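PDB 5Y9D: acyl-coenzyme A oxidase 1 from Yarrowia lipolytica, which oxidises saturated acyl-CoAs to trans-2-enoyl-CoAs with an FAD cofactor, reducing oxygen to hydrogen peroxide in peroxisomal fatty acid beta-oxidation. Local coordinates for residues A210-L223 and T232-H245. Numbering follows the deposited sequence.
Sequences AAHTSTHCVCFAKL and TRNFVVPLRNVHDH
R240 reaches the turn 210-214 with its guanidinium, and two backbone carbonyls at the group's edge, A210 O and S214 O, fix its rotation. Both NH1 (3.0 Å) and NH2 (3.2 Å) of R240 donate end-on to A210 O; R240 NH1 also donates to S214 O at 2.7 Å, within that carbonyl's plane. A chain extended from CG to NE (chi2 -179°) carries the group this far, and R240 CD lies 3.3 Å above the centre of the H245 ring, whose NE2 meets T213 O from above the carbonyl plane. Replacing R240 with a leucine would probably leave A210 O and S214 O without their donors and the turn freer to shift. Further along, 216-223 and 232-238 form an antiparallel beta hairpin of the acyl-CoA dehydrogenase middle domain, as the paired N-H...O bonds at C217/V237, C219/F235 and A221/R233 show. One face is closely packed: L239 CD1 lies 3.9 Å from C217 CB, V237 CG2 touches C219 CB at 3.9 Å, and all four side chains also touch F272 of strand 268-272. At the far end R233 is partly exposed: its bent chain meets L223 through CB and CG, while its NH1 turns back to T232 O.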
loop_
_atom_site.group_PDB
_atom_site.type_symbol
_atom_site.label_atom_id
_atom_site.label_comp_id
_atom_site.label_asym_id
_atom_site.label_seq_id
_atom_site.Cartn_x
_atom_site.Cartn_y
_atom_site.Cartn_z
ATOM N N ALA A 210 -22.123 6.653 -13.823
ATOM C CA ALA A 210 -22.612 6.385 -15.161
ATOM C C ALA A 210 -23.291 5.034 -15.261
ATOM O O ALA A 210 -24.328 4.921 -15.896
ATOM C CB ALA A 210 -21.490 6.452 -16.146
ATOM N N ALA A 211 -22.716 4.016 -14.620
ATOM C CA ALA A 211 -23.154 2.660 -14.881
ATOM C C ALA A 211 -24.623 2.519 -14.615
ATOM O O ALA A 211 -25.359 2.036 -15.451
ATOM C CB ALA A 211 -22.355 1.651 -14.088
ATOM N N HIS A 212 -25.066 3.036 -13.489
ATOM C CA HIS A 212 -26.391 2.736 -13.004
ATOM C C HIS A 212 -27.257 3.920 -12.578
ATOM O O HIS A 212 -28.457 3.754 -12.446
ATOM C CB HIS A 212 -26.246 1.809 -11.811
ATOM C CG HIS A 212 -26.110 0.364 -12.168
ATOM N ND1 HIS A 212 -26.466 -0.150 -13.403
ATOM C CD2 HIS A 212 -25.732 -0.695 -11.415
ATOM C CE1 HIS A 212 -26.295 -1.461 -13.390
ATOM N NE2 HIS A 212 -25.858 -1.815 -12.199
ATOM N N THR A 213 -26.696 5.103 -12.338
ATOM C CA THR A 213 -27.487 6.128 -11.637
ATOM C C THR A 213 -27.713 7.474 -12.368
ATOM O O THR A 213 -28.796 8.062 -12.299
ATOM C CB THR A 213 -26.987 6.303 -10.174
ATOM O OG1 THR A 213 -27.265 7.616 -9.676
ATOM C CG2 THR A 213 -25.577 6.085 -10.053
ATOM N N SER A 214 -26.722 7.937 -13.094
ATOM C CA SER A 214 -26.786 9.253 -13.682
ATOM C C SER A 214 -27.703 9.337 -14.858
ATOM O O SER A 214 -27.731 8.408 -15.706
ATOM C CB SER A 214 -25.416 9.695 -14.105
ATOM O OG SER A 214 -24.659 9.942 -12.948
ATOM N N THR A 215 -28.444 10.457 -14.902
ATOM C CA THR A 215 -29.310 10.782 -16.044
ATOM C C THR A 215 -28.644 11.711 -17.053
ATOM O O THR A 215 -28.938 11.667 -18.225
ATOM C CB THR A 215 -30.535 11.511 -15.573
ATOM O OG1 THR A 215 -30.101 12.693 -14.896
ATOM C CG2 THR A 215 -31.322 10.602 -14.645
ATOM N N HIS A 216 -27.773 12.576 -16.557
ATOM C CA HIS A 216 -27.111 13.561 -17.377
ATOM C C HIS A 216 -25.660 13.407 -17.119
ATOM O O HIS A 216 -25.281 12.887 -16.063
ATOM C CB HIS A 216 -27.568 14.949 -16.987
ATOM C CG HIS A 216 -28.922 15.277 -17.503
ATOM N ND1 HIS A 216 -30.075 14.736 -16.972
ATOM C CD2 HIS A 216 -29.313 16.069 -18.526
ATOM C CE1 HIS A 216 -31.121 15.190 -17.645
ATOM N NE2 HIS A 216 -30.683 15.991 -18.596
ATOM N N CYS A 217 -24.851 13.830 -18.083
ATOM C CA CYS A 217 -23.401 13.921 -17.879
ATOM C C CYS A 217 -22.878 15.275 -18.358
ATOM O O CYS A 217 -23.541 15.969 -19.147
ATOM C CB CYS A 217 -22.692 12.781 -18.614
ATOM S SG CYS A 217 -22.026 13.134 -20.257
ATOM N N VAL A 218 -21.716 15.658 -17.844
ATOM C CA VAL A 218 -20.911 16.686 -18.474
ATOM C C VAL A 218 -19.820 15.953 -19.170
ATOM O O VAL A 218 -19.116 15.182 -18.560
ATOM C CB VAL A 218 -20.263 17.632 -17.469
ATOM C CG1 VAL A 218 -19.277 18.552 -18.169
ATOM C CG2 VAL A 218 -21.315 18.459 -16.796
ATOM N N CYS A 219 -19.664 16.182 -20.450
ATOM C CA CYS A 219 -18.781 15.337 -21.241
ATOM C C CYS A 219 -17.726 16.197 -21.926
ATOM O O CYS A 219 -18.052 17.229 -22.486
ATOM C CB CYS A 219 -19.631 14.577 -22.243
ATOM S SG CYS A 219 -18.765 14.016 -23.712
ATOM N N PHE A 220 -16.463 15.811 -21.835
ATOM C CA PHE A 220 -15.395 16.622 -22.421
ATOM C C PHE A 220 -15.043 16.051 -23.799
ATOM O O PHE A 220 -14.888 14.850 -23.937
ATOM C CB PHE A 220 -14.165 16.677 -21.527
ATOM C CG PHE A 220 -14.377 17.435 -20.252
ATOM C CD1 PHE A 220 -15.140 16.884 -19.214
ATOM C CD2 PHE A 220 -13.814 18.685 -20.071
ATOM C CE1 PHE A 220 -15.337 17.576 -18.027
ATOM C CE2 PHE A 220 -14.010 19.383 -18.895
ATOM C CZ PHE A 220 -14.763 18.823 -17.859
ATOM N N ALA A 221 -14.915 16.912 -24.804
ATOM C CA ALA A 221 -14.704 16.478 -26.177
ATOM C C ALA A 221 -14.045 17.568 -27.020
ATOM O O ALA A 221 -14.090 18.759 -26.687
ATOM C CB ALA A 221 -16.042 16.102 -26.800
ATOM N N LYS A 222 -13.477 17.155 -28.143
ATOM C CA LYS A 222 -12.894 18.092 -29.083
ATOM C C LYS A 222 -13.990 18.753 -29.869
ATOM O O LYS A 222 -14.795 18.093 -30.534
ATOM C CB LYS A 222 -11.900 17.401 -30.008
ATOM C CG LYS A 222 -10.656 16.947 -29.282
ATOM C CD LYS A 222 -10.044 18.119 -28.523
ATOM C CE LYS A 222 -8.673 17.804 -27.977
ATOM N NZ LYS A 222 -7.797 17.268 -29.057
ATOM N N LEU A 223 -14.029 20.074 -29.745
ATOM C CA LEU A 223 -15.006 20.912 -30.419
ATOM C C LEU A 223 -14.602 21.034 -31.879
ATOM O O LEU A 223 -13.563 21.648 -32.191
ATOM C CB LEU A 223 -14.967 22.277 -29.764
ATOM C CG LEU A 223 -15.717 23.396 -30.445
ATOM C CD1 LEU A 223 -17.179 23.017 -30.445
ATOM C CD2 LEU A 223 -15.452 24.677 -29.663
ATOM N N THR A 232 -10.418 21.041 -26.373
ATOM C CA THR A 232 -11.304 20.373 -25.444
ATOM C C THR A 232 -12.268 21.314 -24.741
ATOM O O THR A 232 -11.870 22.251 -24.088
ATOM C CB THR A 232 -10.486 19.629 -24.392
ATOM O OG1 THR A 232 -9.635 18.698 -25.043
ATOM C CG2 THR A 232 -11.383 18.889 -23.443
ATOM N N ARG A 233 -13.542 20.985 -24.845
ATOM C CA ARG A 233 -14.639 21.827 -24.437
ATOM C C ARG A 233 -15.654 21.020 -23.618
ATOM O O ARG A 233 -15.531 19.824 -23.502
ATOM C CB ARG A 233 -15.283 22.450 -25.661
ATOM C CG ARG A 233 -14.951 23.906 -25.914
ATOM C CD ARG A 233 -13.680 24.390 -25.256
ATOM N NE ARG A 233 -12.953 25.291 -26.133
ATOM C CZ ARG A 233 -11.655 25.551 -26.041
ATOM N NH1 ARG A 233 -10.922 24.989 -25.100
ATOM N NH2 ARG A 233 -11.088 26.377 -26.895
ATOM N N ASN A 234 -16.614 21.700 -23.009
ATOM C CA ASN A 234 -17.563 21.121 -22.073
ATOM C C ASN A 234 -18.989 21.025 -22.582
ATOM O O ASN A 234 -19.550 22.023 -22.935
ATOM C CB ASN A 234 -17.620 22.058 -20.877
ATOM C CG ASN A 234 -16.831 21.559 -19.721
ATOM O OD1 ASN A 234 -16.452 20.412 -19.694
ATOM N ND2 ASN A 234 -16.583 22.411 -18.756
ATOM N N PHE A 235 -19.616 19.857 -22.561
ATOM C CA PHE A 235 -21.023 19.795 -23.002
ATOM C C PHE A 235 -21.865 18.985 -22.035
ATOM O O PHE A 235 -21.397 18.001 -21.499
ATOM C CB PHE A 235 -21.130 19.184 -24.406
ATOM C CG PHE A 235 -20.077 19.674 -25.364
ATOM C CD1 PHE A 235 -18.766 19.236 -25.268
ATOM C CD2 PHE A 235 -20.400 20.585 -26.368
ATOM C CE1 PHE A 235 -17.786 19.719 -26.137
ATOM C CE2 PHE A 235 -19.439 21.060 -27.259
ATOM C CZ PHE A 235 -18.122 20.629 -27.150
ATOM N N VAL A 236 -23.098 19.412 -21.803
ATOM C CA VAL A 236 -24.057 18.595 -21.108
ATOM C C VAL A 236 -24.750 17.661 -22.092
ATOM O O VAL A 236 -25.368 18.121 -23.065
ATOM C CB VAL A 236 -25.153 19.411 -20.420
ATOM C CG1 VAL A 236 -26.140 18.466 -19.720
ATOM C CG2 VAL A 236 -24.543 20.393 -19.426
ATOM N N VAL A 237 -24.688 16.356 -21.806
ATOM C CA VAL A 237 -25.316 15.354 -22.645
ATOM C C VAL A 237 -26.241 14.516 -21.760
ATOM O O VAL A 237 -25.785 13.920 -20.790
ATOM C CB VAL A 237 -24.253 14.450 -23.334
ATOM C CG1 VAL A 237 -24.889 13.545 -24.390
ATOM C CG2 VAL A 237 -23.122 15.282 -23.944
ATOM N N PRO A 238 -27.554 14.473 -22.097
ATOM C CA PRO A 238 -28.478 13.529 -21.442
ATOM C C PRO A 238 -28.053 12.122 -21.740
ATOM O O PRO A 238 -27.695 11.817 -22.890
ATOM C CB PRO A 238 -29.820 13.787 -22.137
ATOM C CG PRO A 238 -29.684 15.132 -22.770
ATOM C CD PRO A 238 -28.242 15.236 -23.153
ATOM N N LEU A 239 -28.079 11.276 -20.721
ATOM C CA LEU A 239 -27.692 9.885 -20.904
ATOM C C LEU A 239 -28.884 8.971 -20.932
ATOM O O LEU A 239 -28.883 8.029 -21.668
ATOM C CB LEU A 239 -26.781 9.426 -19.787
ATOM C CG LEU A 239 -25.442 10.109 -19.635
ATOM C CD1 LEU A 239 -24.797 9.517 -18.370
ATOM C CD2 LEU A 239 -24.552 9.977 -20.887
ATOM N N ARG A 240 -29.840 9.202 -20.057
ATOM C CA ARG A 240 -30.983 8.304 -19.904
ATOM C C ARG A 240 -32.333 9.033 -20.027
ATOM O O ARG A 240 -32.433 10.246 -19.735
ATOM C CB ARG A 240 -30.962 7.659 -18.528
ATOM C CG ARG A 240 -29.774 6.779 -18.230
ATOM C CD ARG A 240 -29.878 6.167 -16.829
ATOM N NE ARG A 240 -29.135 4.922 -16.762
ATOM C CZ ARG A 240 -27.826 4.838 -16.588
ATOM N NH1 ARG A 240 -27.085 5.932 -16.421
ATOM N NH2 ARG A 240 -27.237 3.637 -16.556
ATOM N N ASN A 241 -33.357 8.283 -20.435
ATOM C CA ASN A 241 -34.737 8.742 -20.339
ATOM C C ASN A 241 -35.095 8.664 -18.855
ATOM O O ASN A 241 -34.996 7.607 -18.245
ATOM C CB ASN A 241 -35.699 7.900 -21.200
ATOM C CG ASN A 241 -35.269 7.813 -22.664
ATOM O OD1 ASN A 241 -34.881 6.738 -23.138
ATOM N ND2 ASN A 241 -35.285 8.947 -23.368
ATOM N N VAL A 242 -35.481 9.792 -18.285
ATOM C CA VAL A 242 -35.600 9.930 -16.832
ATOM C C VAL A 242 -36.747 9.122 -16.212
ATOM O O VAL A 242 -36.693 8.758 -15.044
ATOM C CB VAL A 242 -35.775 11.429 -16.442
ATOM C CG1 VAL A 242 -35.566 11.620 -14.948
ATOM C CG2 VAL A 242 -34.777 12.311 -17.208
ATOM N N HIS A 243 -37.763 8.803 -16.998
ATOM C CA HIS A 243 -38.963 8.208 -16.453
ATOM C C HIS A 243 -38.917 6.701 -16.389
ATOM O O HIS A 243 -39.668 6.103 -15.620
ATOM C CB HIS A 243 -40.209 8.724 -17.199
ATOM C CG HIS A 243 -40.550 10.149 -16.877
ATOM N ND1 HIS A 243 -41.325 10.502 -15.796
ATOM C CD2 HIS A 243 -40.204 11.311 -17.481
ATOM C CE1 HIS A 243 -41.468 11.817 -15.761
ATOM N NE2 HIS A 243 -40.794 12.331 -16.772
ATOM N N ASP A 244 -38.039 6.078 -17.169
ATOM C CA ASP A 244 -37.771 4.632 -17.061
ATOM C C ASP A 244 -36.280 4.288 -16.914
ATOM O O ASP A 244 -35.901 3.129 -16.852
ATOM C CB ASP A 244 -38.349 3.894 -18.264
ATOM C CG ASP A 244 -37.892 4.480 -19.611
ATOM O OD1 ASP A 244 -36.700 4.828 -19.778
ATOM O OD2 ASP A 244 -38.746 4.586 -20.522
ATOM N N HIS A 245 -35.430 5.306 -16.900
ATOM C CA HIS A 245 -33.980 5.123 -16.810
ATOM C C HIS A 245 -33.262 4.455 -18.004
ATOM O O HIS A 245 -32.081 4.124 -17.913
ATOM C CB HIS A 245 -33.660 4.372 -15.528
ATOM C CG HIS A 245 -32.589 5.016 -14.732
ATOM N ND1 HIS A 245 -31.467 4.346 -14.321
ATOM C CD2 HIS A 245 -32.471 6.280 -14.271
ATOM C CE1 HIS A 245 -30.703 5.171 -13.632
ATOM N NE2 HIS A 245 -31.288 6.353 -13.592
#